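Local coordinates for lymphotactin (PDB 2NYZ), which is a secreted chemokine that probably attracts lymphocytes, but not monocytes or neutrophils, by binding a chemokine receptor, at residues 16-21 with 53-58; 37-40 with 46-49. All coordinates share one frame; numbering follows the deposited sequence.

Interaction 1. Residues 16-21 with 53-58; sequences TQRLPV and ATWVRD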
loop_
_atom_site.group_PDB
_atom_site.type_symbol
_atom_site.label_atom_id
_atom_site.label_comp_id
_atom_site.label_asym_id
_atom_site.label_seq_id
_atom_site.Cartn_x
_atom_site.Cartn_y
_atom_site.Cartn_z
ATOM N N THR D 16 14.932 -1.448 21.586
ATOM C CA THR D 16 14.994 -2.709 20.878
ATOM C C THR D 16 16.403 -2.984 20.366
ATOM O O THR D 16 16.642 -3.975 19.675
ATOM C CB THR D 16 13.992 -2.723 19.718
ATOM O OG1 THR D 16 14.075 -3.980 19.045
ATOM C CG2 THR D 16 14.284 -1.589 18.746
ATOM N N GLN D 17 17.329 -2.099 20.724
ATOM C CA GLN D 17 18.734 -2.226 20.347
ATOM C C GLN D 17 19.582 -2.330 21.599
ATOM O O GLN D 17 19.362 -1.611 22.571
ATOM C CB GLN D 17 19.207 -1.009 19.558
ATOM C CG GLN D 17 18.922 -1.076 18.083
ATOM C CD GLN D 17 18.013 0.032 17.645
ATOM O OE1 GLN D 17 18.316 1.211 17.839
ATOM N NE2 GLN D 17 16.885 -0.332 17.052
ATOM N N ARG D 18 20.560 -3.221 21.580
ATOM C CA ARG D 18 21.418 -3.361 22.737
ATOM C C ARG D 18 22.259 -2.104 22.838
ATOM O O ARG D 18 22.504 -1.436 21.839
ATOM C CB ARG D 18 22.316 -4.587 22.594
ATOM C CG ARG D 18 21.567 -5.906 22.524
ATOM C CD ARG D 18 22.556 -7.051 22.518
ATOM N NE ARG D 18 21.968 -8.294 22.036
ATOM C CZ ARG D 18 22.685 -9.340 21.639
ATOM N NH1 ARG D 18 24.013 -9.285 21.667
ATOM N NH2 ARG D 18 22.078 -10.438 21.209
ATOM N N LEU D 19 22.692 -1.787 24.051
ATOM C CA LEU D 19 23.506 -0.609 24.301
ATOM C C LEU D 19 24.864 -1.054 24.851
ATOM O O LEU D 19 24.930 -1.819 25.812
ATOM C CB LEU D 19 22.788 0.284 25.307
ATOM C CG LEU D 19 23.118 1.772 25.388
ATOM C CD1 LEU D 19 23.094 2.430 24.004
ATOM C CD2 LEU D 19 22.097 2.408 26.305
ATOM N N PRO D 20 25.968 -0.595 24.239
ATOM C CA PRO D 20 27.299 -0.990 24.718
ATOM C C PRO D 20 27.574 -0.502 26.135
ATOM O O PRO D 20 27.330 0.662 26.463
ATOM C CB PRO D 20 28.244 -0.333 23.713
ATOM C CG PRO D 20 27.402 -0.173 22.490
ATOM C CD PRO D 20 26.079 0.265 23.053
ATOM N N VAL D 21 28.079 -1.396 26.975
ATOM C CA VAL D 21 28.403 -1.027 28.347
ATOM C C VAL D 21 29.364 0.157 28.257
ATOM O O VAL D 21 29.397 1.028 29.133
ATOM C CB VAL D 21 29.069 -2.219 29.099
ATOM C CG1 VAL D 21 30.270 -2.724 28.311
ATOM C CG2 VAL D 21 29.477 -1.800 30.501
ATOM N N ALA D 53 16.202 -9.095 29.789
ATOM C CA ALA D 53 17.054 -9.306 28.624
ATOM C C ALA D 53 18.465 -9.698 29.052
ATOM O O ALA D 53 19.062 -9.063 29.923
ATOM C CB ALA D 53 17.096 -8.044 27.776
ATOM N N THR D 54 19.001 -10.742 28.430
ATOM C CA THR D 54 20.334 -11.202 28.777
ATOM C C THR D 54 21.368 -10.097 28.662
ATOM O O THR D 54 22.116 -9.857 29.609
ATOM C CB THR D 54 20.776 -12.387 27.900
ATOM O OG1 THR D 54 19.942 -13.522 28.165
ATOM C CG2 THR D 54 22.215 -12.755 28.202
ATOM N N TRP D 55 21.411 -9.414 27.520
ATOM C CA TRP D 55 22.394 -8.345 27.342
ATOM C C TRP D 55 22.289 -7.260 28.414
ATOM O O TRP D 55 23.298 -6.692 28.821
ATOM C CB TRP D 55 22.296 -7.713 25.937
ATOM C CG TRP D 55 21.065 -6.880 25.681
ATOM C CD1 TRP D 55 19.870 -7.306 25.165
ATOM C CD2 TRP D 55 20.906 -5.483 25.954
ATOM N NE1 TRP D 55 18.980 -6.260 25.102
ATOM C CE2 TRP D 55 19.592 -5.129 25.579
ATOM C CE3 TRP D 55 21.750 -4.494 26.476
ATOM C CZ2 TRP D 55 19.100 -3.827 25.718
ATOM C CZ3 TRP D 55 21.260 -3.198 26.615
ATOM C CH2 TRP D 55 19.948 -2.879 26.235
ATOM N N VAL D 56 21.072 -6.977 28.873
ATOM C CA VAL D 56 20.876 -5.965 29.904
ATOM C C VAL D 56 21.493 -6.478 31.194
ATOM O O VAL D 56 22.313 -5.801 31.821
ATOM C CB VAL D 56 19.376 -5.677 30.146
ATOM C CG1 VAL D 56 19.204 -4.706 31.309
ATOM C CG2 VAL D 56 18.755 -5.101 28.893
ATOM N N ARG D 57 21.092 -7.688 31.573
ATOM C CA ARG D 57 21.597 -8.332 32.776
ATOM C C ARG D 57 23.125 -8.308 32.771
ATOM O O ARG D 57 23.760 -7.984 33.778
ATOM C CB ARG D 57 21.100 -9.772 32.828
ATOM C CG ARG D 57 21.457 -10.501 34.103
ATOM C CD ARG D 57 21.036 -11.956 34.032
ATOM N NE ARG D 57 19.696 -12.085 33.478
ATOM C CZ ARG D 57 18.795 -12.952 33.918
ATOM N NH1 ARG D 57 19.092 -13.765 34.923
ATOM N NH2 ARG D 57 17.598 -13.007 33.352
ATOM N N ASP D 58 23.699 -8.649 31.621
ATOM C CA ASP D 58 25.146 -8.672 31.437
ATOM C C ASP D 58 25.775 -7.319 31.769
ATOM O O ASP D 58 26.827 -7.254 32.415
ATOM C CB ASP D 58 25.481 -9.050 29.985
ATOM C CG ASP D 58 25.250 -10.527 29.689
ATOM O OD1 ASP D 58 24.397 -11.146 30.361
ATOM O OD2 ASP D 58 25.915 -11.064 28.772
#
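The aliphatic part of R18 lies across the indole of W55 in a CH-pi contact that dominates this meeting of the loop and the first turn of helix 54-64. R18 CG stands above one face, 3.3 Å from the centroid of the five-membered ring and 10° off its normal. Because the chain runs extended from CG to NE, CD continues over the rim, 3.5 Å from W55 CB, and the guanidinium lies beyond the ring, its plane tilted 20° from the indole. Arginine suits such a place, offering methylenes to the ring while its charged end reaches past it. On the opposite face sits a methyl of V56, CG2, so the indole is sandwiched.

The six-membered ring meets mainly backbone. L19 N approaches W55 CZ3 at 3.3 Å from an oblique direction, and Q17 O comes to 3.9 Å from W55 CZ2. Apolar packing adds L19 CB, 4.0 Å from W55 CZ3, while the rest of leucine turns away toward V47 and F39. With an alanine here instead of tryptophan, the R18 methylenes would probably lose their aromatic platform and a gap would open beside L19.

R18 N and Q17 OE1 are hydrogen-bonded to side chains of another protein's chain. Within the chemokine fold, the loop before strand 24-28 and the C-terminal helix are thus joined here by dispersion and fit, without a hydrogen bond between them.

Interaction 2. Residues 37-40 with 46-49; sequences VIFI and KVCA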
loop_
_atom_site.group_PDB
_atom_site.type_symbol
_atom_site.label_atom_id
_atom_site.label_comp_id
_atom_site.label_asym_id
_atom_site.label_seq_id
_atom_site.Cartn_x
_atom_site.Cartn_y
_atom_site.Cartn_z
ATOM N N VAL D 37 14.921 -1.291 33.281
ATOM C CA VAL D 37 16.240 -0.801 33.611
ATOM C C VAL D 37 16.431 0.449 32.772
ATOM O O VAL D 37 16.331 0.399 31.545
ATOM C CB VAL D 37 17.323 -1.808 33.211
ATOM C CG1 VAL D 37 18.699 -1.202 33.443
ATOM C CG2 VAL D 37 17.153 -3.093 33.999
ATOM N N ILE D 38 16.695 1.574 33.423
ATOM C CA ILE D 38 16.900 2.802 32.680
ATOM C C ILE D 38 18.379 3.138 32.634
ATOM O O ILE D 38 18.949 3.609 33.621
ATOM C CB ILE D 38 16.157 3.995 33.316
ATOM C CG1 ILE D 38 14.682 3.647 33.536
ATOM C CG2 ILE D 38 16.247 5.201 32.392
ATOM C CD1 ILE D 38 13.913 4.710 34.318
ATOM N N PHE D 39 19.010 2.885 31.494
ATOM C CA PHE D 39 20.423 3.200 31.353
ATOM C C PHE D 39 20.574 4.696 31.066
ATOM O O PHE D 39 19.717 5.305 30.425
ATOM C CB PHE D 39 21.039 2.397 30.206
ATOM C CG PHE D 39 21.096 0.924 30.457
ATOM C CD1 PHE D 39 21.885 0.409 31.480
ATOM C CD2 PHE D 39 20.379 0.045 29.660
ATOM C CE1 PHE D 39 21.960 -0.962 31.702
ATOM C CE2 PHE D 39 20.447 -1.325 29.872
ATOM C CZ PHE D 39 21.238 -1.832 30.893
ATOM N N ILE D 40 21.650 5.291 31.555
ATOM C CA ILE D 40 21.908 6.699 31.307
ATOM C C ILE D 40 23.235 6.767 30.569
ATOM O O ILE D 40 24.284 6.620 31.184
ATOM C CB ILE D 40 22.026 7.480 32.615
ATOM C CG1 ILE D 40 20.712 7.367 33.402
ATOM C CG2 ILE D 40 22.358 8.929 32.319
ATOM C CD1 ILE D 40 20.716 8.093 34.745
ATOM N N LYS D 46 18.588 8.728 28.268
ATOM C CA LYS D 46 18.060 7.701 29.152
ATOM C C LYS D 46 17.297 6.648 28.375
ATOM O O LYS D 46 16.177 6.886 27.955
ATOM C CB LYS D 46 17.138 8.323 30.201
ATOM C CG LYS D 46 17.803 9.382 31.042
ATOM C CD LYS D 46 16.812 9.961 32.019
ATOM C CE LYS D 46 17.280 11.314 32.516
ATOM N NZ LYS D 46 16.152 12.096 33.096
ATOM N N VAL D 47 17.894 5.481 28.180
ATOM C CA VAL D 47 17.198 4.440 27.455
ATOM C C VAL D 47 16.703 3.369 28.419
ATOM O O VAL D 47 17.404 2.963 29.341
ATOM C CB VAL D 47 18.094 3.786 26.365
ATOM C CG1 VAL D 47 19.196 4.757 25.941
ATOM C CG2 VAL D 47 18.667 2.468 26.860
ATOM N N CYS D 48 15.474 2.937 28.194
ATOM C CA CYS D 48 14.848 1.913 29.000
ATOM C C CYS D 48 15.174 0.586 28.342
ATOM O O CYS D 48 15.262 0.498 27.117
ATOM C CB CYS D 48 13.336 2.098 29.005
ATOM S SG CYS D 48 12.723 3.755 29.457
ATOM N N ALA D 49 15.342 -0.447 29.157
ATOM C CA ALA D 49 15.656 -1.771 28.644
ATOM C C ALA D 49 14.948 -2.829 29.468
ATOM O O ALA D 49 14.536 -2.583 30.604
ATOM C CB ALA D 49 17.155 -1.994 28.686
#
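Four backbone hydrogen bonds tie V37 to A49 and F39 to V47, the two hydrogen-bonded pairs of an antiparallel beta hairpin. V37 N gives to A49 O at 3.0 Å and an N-H...O angle of 166°; the return bond, A49 N to V37 O, measures 2.7 Å. F39 N reaches V47 O at 2.7 Å, and V47 N answers to F39 O at 2.9 Å. Weaker CA-H...O contacts fill in between, such as K46 CA to F39 O at 3.2 Å.

The packing divides by face. On the side of V37, F39, V47 and A49, the F39 ring leans over the partner strand: its CE2 comes obliquely to 3.6 Å from A49 CB, while V47 CG2 stands at its edge. With CG anti to its own carbonyl carbon (chi1 -67°), the ring swings back toward V37, whose CG1 lies over one face, toward the rim. Small alanine leaves room for the large phenylalanine. On the other face, I38 CG2 touches K46 CB at 3.9 Å, and the lysine's extended chain carries its amine away from the hairpin.

C48, on that face, is disulfide-bonded to C11, fastening the N-terminal region to the sheet. Another protein's chain hydrogen-bonds to K46 O and to the C48 backbone. Strand 24-28 flanks 37-40 on its other side, and V56 and V59 of helix 54-64 cover the F39 face, as in the chemokine fold.

In the fold
Interaction 2 belongs to the core, its centre about 4 Å from that of the chain, whereas interaction 1 is only partly buried and lies farther out, about 8 Å between centres. Another protein's chain reaches both. Their chemistry differs: the hairpin is held by regular backbone hydrogen bonds with apolar side chains on its helix-facing side, the loop and helix by aromatic and aliphatic packing. Both meet in one apolar layer. V56, which backs the indole in 53-58, also rests on V37, F39 and A49, with its CG2 3.5 Å from A49 CB, and L19 of 16-21 packs on V47. Together they fit loop and C-terminal helix over one face of the sheet.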